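PDB 6B2Y: solute-binding periplasmic protein of iron/siderophore ABC transporter from Yersinia pestis, which probably binds a chelated transition metal such as iron in the periplasm and delivers it to an ABC transporter of the inner membrane. Local coordinates for residues D92-A97 / G281-S286; Y276-G281 / Q307-R312; V297-A302 / S377-I382; I343-K348 / L358-T363. All blocks are in the same frame, centred on the assembly; numbering follows the deposited sequence.

Contact 1. Residues D92-A97 / G281-S286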
loop_
_atom_site.group_PDB
_atom_site.type_symbol
_atom_site.label_atom_id
_atom_site.label_comp_id
_atom_site.label_asym_id
_atom_site.label_seq_id
_atom_site.Cartn_x
_atom_site.Cartn_y
_atom_site.Cartn_z
ATOM N N ASP A 92 7.336 2.380 -8.296
ATOM C CA ASP A 92 6.809 3.673 -7.859
ATOM C C ASP A 92 7.751 4.800 -8.274
ATOM O O ASP A 92 8.220 5.573 -7.433
ATOM C CB ASP A 92 6.584 3.691 -6.345
ATOM C CG ASP A 92 5.702 4.845 -5.908
ATOM O OD1 ASP A 92 5.281 5.628 -6.788
ATOM O OD2 ASP A 92 5.414 4.966 -4.690
ATOM N N PRO A 93 8.013 4.951 -9.580
ATOM C CA PRO A 93 8.902 6.040 -10.031
ATOM C C PRO A 93 8.436 7.435 -9.652
ATOM O O PRO A 93 9.275 8.337 -9.494
ATOM C CB PRO A 93 8.912 5.865 -11.559
ATOM C CG PRO A 93 7.636 5.121 -11.865
ATOM C CD PRO A 93 7.493 4.168 -10.716
ATOM N N GLN A 94 7.124 7.659 -9.534
ATOM C CA GLN A 94 6.649 8.995 -9.202
ATOM C C GLN A 94 7.076 9.404 -7.799
ATOM O O GLN A 94 7.600 10.504 -7.598
ATOM C CB GLN A 94 5.134 9.065 -9.347
ATOM C CG GLN A 94 4.653 8.747 -10.744
ATOM C CD GLN A 94 3.157 8.739 -10.803
ATOM O OE1 GLN A 94 2.512 9.698 -10.372
ATOM N NE2 GLN A 94 2.590 7.646 -11.291
ATOM N N THR A 95 6.829 8.548 -6.801
ATOM C CA THR A 95 7.284 8.872 -5.452
ATOM C C THR A 95 8.798 9.016 -5.412
ATOM O O THR A 95 9.319 9.928 -4.767
ATOM C CB THR A 95 6.823 7.804 -4.459
ATOM O OG1 THR A 95 5.403 7.688 -4.527
ATOM C CG2 THR A 95 7.224 8.179 -3.038
ATOM N N TYR A 96 9.512 8.131 -6.110
ATOM C CA TYR A 96 10.967 8.231 -6.168
ATOM C C TYR A 96 11.394 9.605 -6.688
ATOM O O TYR A 96 12.328 10.219 -6.153
ATOM C CB TYR A 96 11.520 7.113 -7.049
ATOM C CG TYR A 96 13.036 7.033 -7.111
ATOM C CD1 TYR A 96 13.761 7.890 -7.946
ATOM C CD2 TYR A 96 13.738 6.098 -6.359
ATOM C CE1 TYR A 96 15.127 7.819 -8.020
ATOM C CE2 TYR A 96 15.123 6.021 -6.427
ATOM C CZ TYR A 96 15.810 6.902 -7.262
ATOM O OH TYR A 96 17.184 6.859 -7.354
ATOM N N ALA A 97 10.690 10.111 -7.708
ATOM C CA ALA A 97 11.015 11.411 -8.299
ATOM C C ALA A 97 10.878 12.541 -7.285
ATOM O O ALA A 97 11.720 13.449 -7.234
ATOM C CB ALA A 97 10.114 11.667 -9.507
ATOM N N GLY A 281 -1.423 2.280 -10.596
ATOM C CA GLY A 281 -0.349 3.185 -10.222
ATOM C C GLY A 281 0.514 3.587 -11.402
ATOM O O GLY A 281 1.713 3.870 -11.256
ATOM N N LYS A 282 -0.088 3.609 -12.584
ATOM C CA LYS A 282 0.676 3.954 -13.778
ATOM C C LYS A 282 1.068 5.427 -13.769
ATOM O O LYS A 282 0.429 6.273 -13.134
ATOM C CB LYS A 282 -0.125 3.637 -15.045
ATOM C CG LYS A 282 -0.327 2.154 -15.297
ATOM C CD LYS A 282 0.996 1.431 -15.446
ATOM C CE LYS A 282 0.781 -0.064 -15.619
ATOM N NZ LYS A 282 2.044 -0.802 -15.359
ATOM N N SER A 283 2.137 5.727 -14.504
ATOM C CA SER A 283 2.670 7.070 -14.686
ATOM C C SER A 283 2.014 7.728 -15.895
ATOM O O SER A 283 1.725 7.047 -16.881
ATOM C CB SER A 283 4.183 7.021 -14.885
ATOM O OG SER A 283 4.847 6.804 -13.654
ATOM N N PRO A 284 1.761 9.034 -15.820
ATOM C CA PRO A 284 1.098 9.725 -16.935
ATOM C C PRO A 284 1.829 9.474 -18.244
ATOM O O PRO A 284 3.058 9.532 -18.310
ATOM C CB PRO A 284 1.158 11.201 -16.528
ATOM C CG PRO A 284 1.361 11.189 -15.048
ATOM C CD PRO A 284 2.166 9.962 -14.752
ATOM N N GLY A 285 1.062 9.153 -19.282
ATOM C CA GLY A 285 1.632 8.881 -20.585
ATOM C C GLY A 285 2.276 7.524 -20.747
ATOM O O GLY A 285 2.900 7.276 -21.784
ATOM N N SER A 286 2.156 6.640 -19.758
ATOM C CA SER A 286 2.711 5.298 -19.895
ATOM C C SER A 286 2.030 4.553 -21.038
ATOM O O SER A 286 0.862 4.797 -21.362
ATOM C CB SER A 286 2.540 4.514 -18.594
ATOM O OG SER A 286 1.319 3.799 -18.602
#
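Gln94, in the first turn of helix 93-102, reaches toward Lys282 and Ser283 in the loop 281-286, and its amide carries the polar part of the contact. NE2 donates to Lys282 O at 3.2 Å, a weak bond because the N-H bends away from the oxygen (121° at the hydrogen). Ser283 OG lies 3.4 Å from the same NE2. Later residues of the same loop also hold the amide: OE1 accepts from Gln296 N, its strongest polar partner, and NE2 also donates to Leu293 O. With both ends of the group engaged, its flip is settled. The chain beyond CG is extended, which carries the amide out to the loop.

The remaining touches are plain van der Waals ones. Ser283 OG sits against the chain of Gln94, 3.5 Å from its CG, and 3.7 Å from Pro93 CG, while Pro284 CD comes within 4.2 Å of Gln94 NE2.

Capping and turn bonds shape each segment by itself. Asp92 is the N-cap of the helix: its OD1 accepts weakly from Thr95 N, and its OD2 takes the Thr95 OG1 proton at 2.7 Å, met from 36° above the carboxylate plane. Tyr67 OH is a second partner of OD2. In the loop, a type II turn from Ser283 to Ser286 closes with Ser286 N bonded to Ser283 O.

Helix 93-102 follows helix 87-91 in the lobe built on the parallel sheet, whereas the loop runs from strand 275-280 of the mixed sheet toward helix 299-310, so the contact joins the two lobes near the surface.

Contact 2. Residues Y276-G281 / Q307-R312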
loop_
_atom_site.group_PDB
_atom_site.type_symbol
_atom_site.label_atom_id
_atom_site.label_comp_id
_atom_site.label_asym_id
_atom_site.label_seq_id
_atom_site.Cartn_x
_atom_site.Cartn_y
_atom_site.Cartn_z
ATOM N N TYR A 276 -17.942 -0.496 -7.954
ATOM C CA TYR A 276 -16.763 -1.016 -8.640
ATOM C C TYR A 276 -15.572 -0.127 -8.319
ATOM O O TYR A 276 -15.667 1.101 -8.405
ATOM C CB TYR A 276 -16.971 -1.084 -10.163
ATOM C CG TYR A 276 -15.684 -1.364 -10.920
ATOM C CD1 TYR A 276 -15.258 -2.662 -11.140
ATOM C CD2 TYR A 276 -14.901 -0.327 -11.402
ATOM C CE1 TYR A 276 -14.084 -2.930 -11.818
ATOM C CE2 TYR A 276 -13.711 -0.583 -12.083
ATOM C CZ TYR A 276 -13.318 -1.883 -12.296
ATOM O OH TYR A 276 -12.145 -2.153 -12.962
ATOM N N ILE A 277 -14.454 -0.751 -7.939
ATOM C CA ILE A 277 -13.210 -0.051 -7.638
ATOM C C ILE A 277 -12.103 -0.673 -8.470
ATOM O O ILE A 277 -11.971 -1.901 -8.510
ATOM C CB ILE A 277 -12.837 -0.132 -6.141
ATOM C CG1 ILE A 277 -14.001 0.304 -5.260
ATOM C CG2 ILE A 277 -11.626 0.750 -5.845
ATOM C CD1 ILE A 277 -13.653 0.296 -3.770
ATOM N N ALA A 278 -11.289 0.172 -9.104
ATOM C CA ALA A 278 -10.077 -0.262 -9.784
ATOM C C ALA A 278 -8.861 0.280 -9.042
ATOM O O ALA A 278 -8.867 1.425 -8.593
ATOM C CB ALA A 278 -10.052 0.234 -11.243
ATOM N N SER A 279 -7.816 -0.529 -8.911
ATOM C CA SER A 279 -6.551 -0.031 -8.377
ATOM C C SER A 279 -5.526 0.073 -9.494
ATOM O O SER A 279 -5.552 -0.697 -10.459
ATOM C CB SER A 279 -5.976 -0.912 -7.252
ATOM O OG SER A 279 -5.208 -1.990 -7.762
ATOM N N GLY A 280 -4.607 1.019 -9.335
ATOM C CA GLY A 280 -3.527 1.156 -10.294
ATOM C C GLY A 280 -2.521 2.183 -9.835
ATOM O O GLY A 280 -2.722 2.885 -8.844
ATOM N N GLY A 281 -1.423 2.280 -10.596
ATOM C CA GLY A 281 -0.349 3.185 -10.222
ATOM C C GLY A 281 0.514 3.587 -11.402
ATOM O O GLY A 281 1.713 3.870 -11.256
ATOM N N GLN A 307 -11.770 6.435 -16.958
ATOM C CA GLN A 307 -12.738 6.316 -18.051
ATOM C C GLN A 307 -12.315 5.255 -19.056
ATOM O O GLN A 307 -13.146 4.467 -19.525
ATOM C CB GLN A 307 -12.915 7.674 -18.745
ATOM C CG GLN A 307 -13.615 8.725 -17.902
ATOM C CD GLN A 307 -14.918 8.210 -17.324
ATOM O OE1 GLN A 307 -15.625 7.430 -17.964
ATOM N NE2 GLN A 307 -15.233 8.628 -16.101
ATOM N N LYS A 308 -11.026 5.205 -19.406
ATOM C CA LYS A 308 -10.593 4.185 -20.357
ATOM C C LYS A 308 -10.691 2.792 -19.749
ATOM O O LYS A 308 -11.107 1.840 -20.424
ATOM C CB LYS A 308 -9.167 4.459 -20.835
ATOM C CG LYS A 308 -8.505 3.242 -21.476
ATOM C CD LYS A 308 -7.601 3.627 -22.651
ATOM C CE LYS A 308 -6.821 4.902 -22.370
ATOM N NZ LYS A 308 -5.807 5.177 -23.439
ATOM N N ILE A 309 -10.314 2.654 -18.474
ATOM C CA ILE A 309 -10.382 1.353 -17.813
ATOM C C ILE A 309 -11.829 0.882 -17.718
ATOM O O ILE A 309 -12.119 -0.316 -17.826
ATOM C CB ILE A 309 -9.704 1.429 -16.430
ATOM C CG1 ILE A 309 -8.183 1.464 -16.596
ATOM C CG2 ILE A 309 -10.107 0.251 -15.539
ATOM C CD1 ILE A 309 -7.614 0.130 -17.017
ATOM N N LEU A 310 -12.757 1.817 -17.512
ATOM C CA LEU A 310 -14.170 1.473 -17.410
ATOM C C LEU A 310 -14.785 1.120 -18.757
ATOM O O LEU A 310 -15.909 0.611 -18.790
ATOM C CB LEU A 310 -14.951 2.630 -16.785
ATOM C CG LEU A 310 -14.619 3.056 -15.355
ATOM C CD1 LEU A 310 -15.456 4.251 -14.973
ATOM C CD2 LEU A 310 -14.858 1.909 -14.407
ATOM N N GLY A 311 -14.089 1.392 -19.860
ATOM C CA GLY A 311 -14.579 1.065 -21.183
ATOM C C GLY A 311 -14.166 -0.289 -21.716
ATOM O O GLY A 311 -14.456 -0.594 -22.878
ATOM N N ARG A 312 -13.498 -1.115 -20.908
ATOM C CA ARG A 312 -13.094 -2.440 -21.352
ATOM C C ARG A 312 -14.309 -3.352 -21.498
ATOM O O ARG A 312 -15.349 -3.152 -20.869
ATOM C CB ARG A 312 -12.108 -3.077 -20.362
ATOM C CG ARG A 312 -10.711 -2.480 -20.359
ATOM C CD ARG A 312 -9.871 -3.084 -19.225
ATOM N NE ARG A 312 -10.422 -2.737 -17.918
ATOM C CZ ARG A 312 -10.498 -3.578 -16.884
ATOM N NH1 ARG A 312 -10.053 -4.817 -16.991
ATOM N NH2 ARG A 312 -11.030 -3.172 -15.740
#
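Tyr276 of strand 275-280 meets Leu310 near the end of helix 299-310 and Arg312 just past it, and Ala278, two residues on, faces Ile309. The tight part is the Tyr276-Leu310 pair. Leu310 CD2 rests 3.6 Å from Tyr276 CE2, nearly as close to CD2 of that ring, and approaches it obliquely as the two side chains slide past each other in opposite directions. Ala320 and Val321 of helix 319-322 lie against this buried pair.

Packing is wider at Ala278, whose CB is 4.3 Å from Ile309 CG2. That same methyl is 4.1 Å from Tyr276 OH, where the two side chains cross at about a right angle.

The polar end lies where Arg312 folds back. A bend at chi3 (-64°) turns NE toward the helix end, and it donates to Ile309 O at 3.0 Å, in the carbonyl plane and on a lone pair. The guanidinium, tilted 43° from the phenol ring, brings NH2 within 3.2 Å of Tyr276 OH, but the angle is too poor for a hydrogen bond. Both groups turn instead to Glu221 OE2, which forms a salt bridge with Arg312 NH2 and a hydrogen bond with Tyr276 OH. The carboxylate thus ties strand and helix end through one oxygen. Gln307, Lys308 and Gly311 lie on the exposed side, and Arg312, itself partly exposed, marks the border.

Strand 275-280 runs parallel to strand 326-330 beside it, with helices 299-310 and 319-322 between them in the chain: a beta-alpha-beta crossover of the alpha/beta lobe in a periplasmic binding protein.

Contact 3. Residues V297-A302 / S377-I382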
loop_
_atom_site.group_PDB
_atom_site.type_symbol
_atom_site.label_atom_id
_atom_site.label_comp_id
_atom_site.label_asym_id
_atom_site.label_seq_id
_atom_site.Cartn_x
_atom_site.Cartn_y
_atom_site.Cartn_z
ATOM N N VAL A 297 0.565 12.631 -10.717
ATOM C CA VAL A 297 -0.649 12.540 -11.514
ATOM C C VAL A 297 -1.603 13.649 -11.092
ATOM O O VAL A 297 -1.812 13.880 -9.894
ATOM C CB VAL A 297 -1.304 11.155 -11.361
ATOM C CG1 VAL A 297 -2.653 11.131 -12.051
ATOM C CG2 VAL A 297 -0.381 10.101 -11.946
ATOM N N THR A 298 -2.174 14.351 -12.084
ATOM C CA THR A 298 -3.169 15.387 -11.855
ATOM C C THR A 298 -4.563 14.782 -11.840
ATOM O O THR A 298 -4.785 13.708 -12.406
ATOM C CB THR A 298 -3.089 16.449 -12.957
ATOM O OG1 THR A 298 -3.542 15.885 -14.198
ATOM C CG2 THR A 298 -1.669 16.928 -13.125
ATOM N N PRO A 299 -5.534 15.465 -11.215
ATOM C CA PRO A 299 -6.922 14.978 -11.283
ATOM C C PRO A 299 -7.373 14.653 -12.693
ATOM O O PRO A 299 -7.956 13.587 -12.915
ATOM C CB PRO A 299 -7.721 16.135 -10.671
ATOM C CG PRO A 299 -6.772 16.743 -9.680
ATOM C CD PRO A 299 -5.401 16.631 -10.321
ATOM N N GLU A 300 -7.071 15.517 -13.670
ATOM C CA GLU A 300 -7.555 15.290 -15.027
ATOM C C GLU A 300 -6.975 14.013 -15.627
ATOM O O GLU A 300 -7.697 13.238 -16.261
ATOM C CB GLU A 300 -7.232 16.496 -15.916
ATOM C CG GLU A 300 -7.472 16.249 -17.397
ATOM C CD GLU A 300 -6.183 15.990 -18.183
ATOM O OE1 GLU A 300 -6.033 14.873 -18.735
ATOM O OE2 GLU A 300 -5.325 16.902 -18.257
ATOM N N GLN A 301 -5.674 13.770 -15.430
ATOM C CA GLN A 301 -5.055 12.560 -15.970
ATOM C C GLN A 301 -5.636 11.301 -15.335
ATOM O O GLN A 301 -5.907 10.307 -16.028
ATOM C CB GLN A 301 -3.551 12.595 -15.739
ATOM C CG GLN A 301 -2.786 13.642 -16.542
ATOM C CD GLN A 301 -1.379 13.812 -16.014
ATOM O OE1 GLN A 301 -1.135 13.651 -14.818
ATOM N NE2 GLN A 301 -0.441 14.131 -16.901
ATOM N N ALA A 302 -5.783 11.306 -14.011
ATOM C CA ALA A 302 -6.399 10.169 -13.333
ATOM C C ALA A 302 -7.786 9.902 -13.904
ATOM O O ALA A 302 -8.099 8.778 -14.321
ATOM C CB ALA A 302 -6.469 10.439 -11.830
ATOM N N SER A 377 1.652 15.584 -2.980
ATOM C CA SER A 377 1.423 16.006 -4.351
ATOM C C SER A 377 0.700 14.889 -5.072
ATOM O O SER A 377 0.679 13.747 -4.613
ATOM C CB SER A 377 2.733 16.347 -5.066
ATOM O OG SER A 377 3.610 15.235 -5.043
ATOM N N GLY A 378 0.104 15.233 -6.203
ATOM C CA GLY A 378 -0.477 14.225 -7.067
ATOM C C GLY A 378 -1.875 13.788 -6.661
ATOM O O GLY A 378 -2.588 14.450 -5.900
ATOM N N THR A 379 -2.258 12.630 -7.192
ATOM C CA THR A 379 -3.631 12.139 -7.134
ATOM C C THR A 379 -3.604 10.656 -6.789
ATOM O O THR A 379 -3.061 9.852 -7.552
ATOM C CB THR A 379 -4.336 12.362 -8.472
ATOM O OG1 THR A 379 -4.280 13.755 -8.815
ATOM C CG2 THR A 379 -5.783 11.884 -8.418
ATOM N N TYR A 380 -4.214 10.288 -5.664
ATOM C CA TYR A 380 -4.170 8.907 -5.204
ATOM C C TYR A 380 -5.535 8.230 -5.162
ATOM O O TYR A 380 -5.613 7.046 -4.823
ATOM C CB TYR A 380 -3.512 8.851 -3.820
ATOM C CG TYR A 380 -2.045 9.187 -3.844
ATOM C CD1 TYR A 380 -1.608 10.506 -3.743
ATOM C CD2 TYR A 380 -1.089 8.195 -3.967
ATOM C CE1 TYR A 380 -0.253 10.820 -3.746
ATOM C CE2 TYR A 380 0.266 8.497 -3.972
ATOM C CZ TYR A 380 0.675 9.811 -3.871
ATOM O OH TYR A 380 2.032 10.104 -3.883
ATOM N N TRP A 381 -6.605 8.941 -5.502
ATOM C CA TRP A 381 -7.928 8.349 -5.626
ATOM C C TRP A 381 -8.738 9.263 -6.531
ATOM O O TRP A 381 -8.384 10.432 -6.725
ATOM C CB TRP A 381 -8.601 8.178 -4.260
ATOM C CG TRP A 381 -8.553 9.397 -3.410
ATOM C CD1 TRP A 381 -9.395 10.484 -3.472
ATOM C CD2 TRP A 381 -7.621 9.674 -2.361
ATOM N NE1 TRP A 381 -9.041 11.411 -2.520
ATOM C CE2 TRP A 381 -7.956 10.941 -1.826
ATOM C CE3 TRP A 381 -6.533 8.975 -1.814
ATOM C CZ2 TRP A 381 -7.232 11.527 -0.791
ATOM C CZ3 TRP A 381 -5.825 9.561 -0.773
ATOM C CH2 TRP A 381 -6.177 10.821 -0.272
ATOM N N ILE A 382 -9.821 8.723 -7.090
ATOM C CA ILE A 382 -10.679 9.507 -7.979
ATOM C C ILE A 382 -12.015 8.797 -8.152
ATOM O O ILE A 382 -12.095 7.565 -8.141
ATOM C CB ILE A 382 -9.981 9.763 -9.341
ATOM C CG1 ILE A 382 -10.511 11.050 -9.975
ATOM C CG2 ILE A 382 -10.154 8.582 -10.284
ATOM C CD1 ILE A 382 -9.841 12.289 -9.450
#
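The capped N-terminal end of helix 299-310 is where Val297, Pro299 and Ala302 receive Thr379 and Ile382 from the segment leading into the C-terminal strand 381-383. Thr379 is the centre of it. Its OG1 donates to Val297 O at 2.7 Å, approaching from above the carbonyl plane, 46° out of it. OG1 lies anti to the carbonyl carbon of Thr379 (chi1 -56°), on the side of its backbone N. The hydroxyl oxygen also lies against the proline ring, 3.4 Å from Pro299 CD. The other branch of Thr379 faces the helix: CG2 is 3.8 Å from Ala302 CB.

Val297 O takes a second contact, a C-H...O approach from Gly378 CA at 3.1 Å. Gly378 has positive phi, a conformation that favours glycine. Further along, Ile382 adds an apolar contact, its CB 4.4 Å from Ala302 CB, and its CD1 also reaches the carbonyl oxygen Pro299 O, at 4.2 Å.

The helix end is held by a capping box. Thr298 N donates to Gln301 OE1 at 3.0 Å, almost straight, and Gln301 N returns the bond to Thr298 OG1 at 3.2 Å. Thr298 and Gln301 thereby fix the first turn that Thr379 packs against.

Trp381 points away from this helix, onto helices 340-350 and 360-371. Ile382 pairs through its backbone with Ala328, adding strand 381-383 antiparallel at the edge of an otherwise parallel sheet. A sheet with helices on both faces is the layered alpha/beta architecture of a binding-protein lobe.

Contact 4. Residues I343-K348 / L358-T363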
loop_
_atom_site.group_PDB
_atom_site.type_symbol
_atom_site.label_atom_id
_atom_site.label_comp_id
_atom_site.label_asym_id
_atom_site.label_seq_id
_atom_site.Cartn_x
_atom_site.Cartn_y
_atom_site.Cartn_z
ATOM N N ILE A 343 -8.865 3.401 3.366
ATOM C CA ILE A 343 -10.038 3.076 4.176
ATOM C C ILE A 343 -11.009 4.247 4.213
ATOM O O ILE A 343 -12.229 4.072 4.038
ATOM C CB ILE A 343 -9.606 2.660 5.588
ATOM C CG1 ILE A 343 -8.816 1.347 5.532
ATOM C CG2 ILE A 343 -10.815 2.535 6.495
ATOM C CD1 ILE A 343 -8.056 1.100 6.848
ATOM N N GLN A 344 -10.482 5.457 4.400
ATOM C CA GLN A 344 -11.329 6.646 4.462
ATOM C C GLN A 344 -11.956 6.944 3.108
ATOM O O GLN A 344 -13.136 7.318 3.033
ATOM C CB GLN A 344 -10.525 7.851 4.953
ATOM C CG GLN A 344 -10.169 7.820 6.429
ATOM C CD GLN A 344 -9.555 9.125 6.886
ATOM O OE1 GLN A 344 -9.210 9.986 6.067
ATOM N NE2 GLN A 344 -9.412 9.284 8.179
ATOM N N SER A 345 -11.186 6.789 2.025
ATOM C CA SER A 345 -11.737 7.034 0.692
ATOM C C SER A 345 -12.849 6.042 0.365
ATOM O O SER A 345 -13.901 6.432 -0.159
ATOM C CB SER A 345 -10.632 6.957 -0.366
ATOM O OG SER A 345 -9.800 8.100 -0.304
ATOM N N PHE A 346 -12.642 4.755 0.671
ATOM C CA PHE A 346 -13.698 3.766 0.457
ATOM C C PHE A 346 -14.968 4.157 1.201
ATOM O O PHE A 346 -16.069 4.133 0.633
ATOM C CB PHE A 346 -13.253 2.375 0.920
ATOM C CG PHE A 346 -12.252 1.713 0.021
ATOM C CD1 PHE A 346 -11.574 2.447 -0.957
ATOM C CD2 PHE A 346 -11.962 0.370 0.165
ATOM C CE1 PHE A 346 -10.644 1.836 -1.770
ATOM C CE2 PHE A 346 -11.025 -0.249 -0.635
ATOM C CZ PHE A 346 -10.366 0.495 -1.629
ATOM N N ALA A 347 -14.834 4.489 2.483
ATOM C CA ALA A 347 -16.001 4.796 3.307
ATOM C C ALA A 347 -16.766 5.991 2.754
ATOM O O ALA A 347 -18.003 5.975 2.687
ATOM C CB ALA A 347 -15.566 5.073 4.741
ATOM N N LYS A 348 -16.045 7.036 2.361
ATOM C CA LYS A 348 -16.696 8.232 1.830
ATOM C C LYS A 348 -17.413 7.936 0.518
ATOM O O LYS A 348 -18.468 8.521 0.237
ATOM C CB LYS A 348 -15.666 9.349 1.658
ATOM C CG LYS A 348 -16.258 10.749 1.505
ATOM C CD LYS A 348 -15.171 11.780 1.292
ATOM C CE LYS A 348 -15.757 13.142 0.959
ATOM N NZ LYS A 348 -16.346 13.805 2.155
ATOM N N LEU A 358 -15.849 14.212 6.346
ATOM C CA LEU A 358 -14.575 13.504 6.301
ATOM C C LEU A 358 -13.857 13.827 4.999
ATOM O O LEU A 358 -14.428 13.666 3.919
ATOM C CB LEU A 358 -14.797 11.994 6.429
ATOM C CG LEU A 358 -13.573 11.068 6.328
ATOM C CD1 LEU A 358 -12.644 11.364 7.464
ATOM C CD2 LEU A 358 -13.991 9.608 6.323
ATOM N N ASP A 359 -12.601 14.258 5.105
ATOM C CA ASP A 359 -11.796 14.665 3.952
ATOM C C ASP A 359 -10.472 13.906 3.950
ATOM O O ASP A 359 -9.514 14.324 4.628
ATOM C CB ASP A 359 -11.550 16.169 3.976
ATOM C CG ASP A 359 -10.717 16.650 2.798
ATOM O OD1 ASP A 359 -10.294 15.822 1.960
ATOM O OD2 ASP A 359 -10.493 17.879 2.712
ATOM N N PRO A 360 -10.375 12.808 3.194
ATOM C CA PRO A 360 -9.094 12.088 3.100
ATOM C C PRO A 360 -7.935 12.960 2.654
ATOM O O PRO A 360 -6.789 12.682 3.029
ATOM C CB PRO A 360 -9.387 10.993 2.071
ATOM C CG PRO A 360 -10.860 10.780 2.165
ATOM C CD PRO A 360 -11.462 12.108 2.492
ATOM N N LYS A 361 -8.194 14.008 1.861
ATOM C CA LYS A 361 -7.102 14.883 1.448
ATOM C C LYS A 361 -6.490 15.596 2.647
ATOM O O LYS A 361 -5.264 15.743 2.735
ATOM C CB LYS A 361 -7.593 15.889 0.397
ATOM C CG LYS A 361 -7.890 15.259 -0.955
ATOM C CD LYS A 361 -8.938 16.042 -1.728
ATOM C CE LYS A 361 -8.729 15.903 -3.230
ATOM N NZ LYS A 361 -8.204 17.158 -3.846
ATOM N N LYS A 362 -7.319 16.041 3.590
ATOM C CA LYS A 362 -6.761 16.637 4.796
ATOM C C LYS A 362 -6.027 15.597 5.642
ATOM O O LYS A 362 -4.985 15.897 6.238
ATOM C CB LYS A 362 -7.857 17.332 5.603
ATOM C CG LYS A 362 -7.364 17.980 6.898
ATOM C CD LYS A 362 -6.093 18.830 6.711
ATOM C CE LYS A 362 -6.282 19.983 5.715
ATOM N NZ LYS A 362 -4.956 20.460 5.204
ATOM N N THR A 363 -6.553 14.374 5.718
ATOM C CA THR A 363 -5.826 13.324 6.430
ATOM C C THR A 363 -4.433 13.139 5.848
ATOM O O THR A 363 -3.447 13.034 6.589
ATOM C CB THR A 363 -6.599 12.010 6.369
ATOM O OG1 THR A 363 -7.913 12.217 6.893
ATOM C CG2 THR A 363 -5.891 10.930 7.180
#
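Gln344 and Lys348, one turn apart on helix 340-350, grip Thr363 and Leu358 at the start of helix 360-371, forming part of a helix-loop-helix unit near the C-terminal end of the chain. Two hydrogen bonds cross it. Gln344 and Thr363 reach toward each other tip to tip, and Thr363 OG1 donates to Gln344 OE1 at 2.7 Å, in the amide plane and on a lone pair. NE2 of the same amide donates to Asn199 O on helix 186-207, so both ends of the buried group are satisfied and its rotation is fixed. Lys348 stays extended until a bend at chi4 (75°) brings NZ to Leu358 O at 2.6 Å, tilted 16° from the carbonyl plane. Phe355 O is a second acceptor for this ammonium, which therefore ties down two carbonyls of the connecting segment.

Between the two bonds lies an apolar filling. Leu358 crosses Gln344 at about a right angle, with CD1 3.9 Å from Gln344 CD and CD2 4.1 Å from Gln344 CB. Pro360 wedges against the helix beside it: its CB is 3.8 Å from Ser345 OG, a hydroxyl that bonds to Leu341 O in its own helix, and its CD is 3.9 Å from Lys348 CD. Trp381 of the edge strand touches both Ser345 and Pro360, linking the unit to the sheet.

Asp359, pointing away from helix 340-350, is the N-cap of helix 360-371. Its OD1 accepts two weak bonds from the first turn, from Lys361 N at 2.8 Å and from Lys362 N at 3.4 Å.

How the contacts relate
Contacts 2, 3 and 4 belong to the lobe of the mixed sheet. Along the chain contact 1 closes before contact 3 opens, and contact 2 crosses both and closes before contact 4, which is nested within the loop closed by contact 3. Contacts 1 and 2 share Gly281, just after strand 275-280, with centres about 17 Å apart. Contacts 2 and 3 use opposite ends of helix 299-310. Contact 3, about 11 Å from contact 1 between centres, touches it through Val297 packed on Gln94 and Pro284. Trp381 bridges contacts 3 and 4; Phe346 meets Ile277 of contact 2. Contact 1 thus joins the lobes and, through contact 3, the mixed-sheet packing, as suits a two-lobed binding protein.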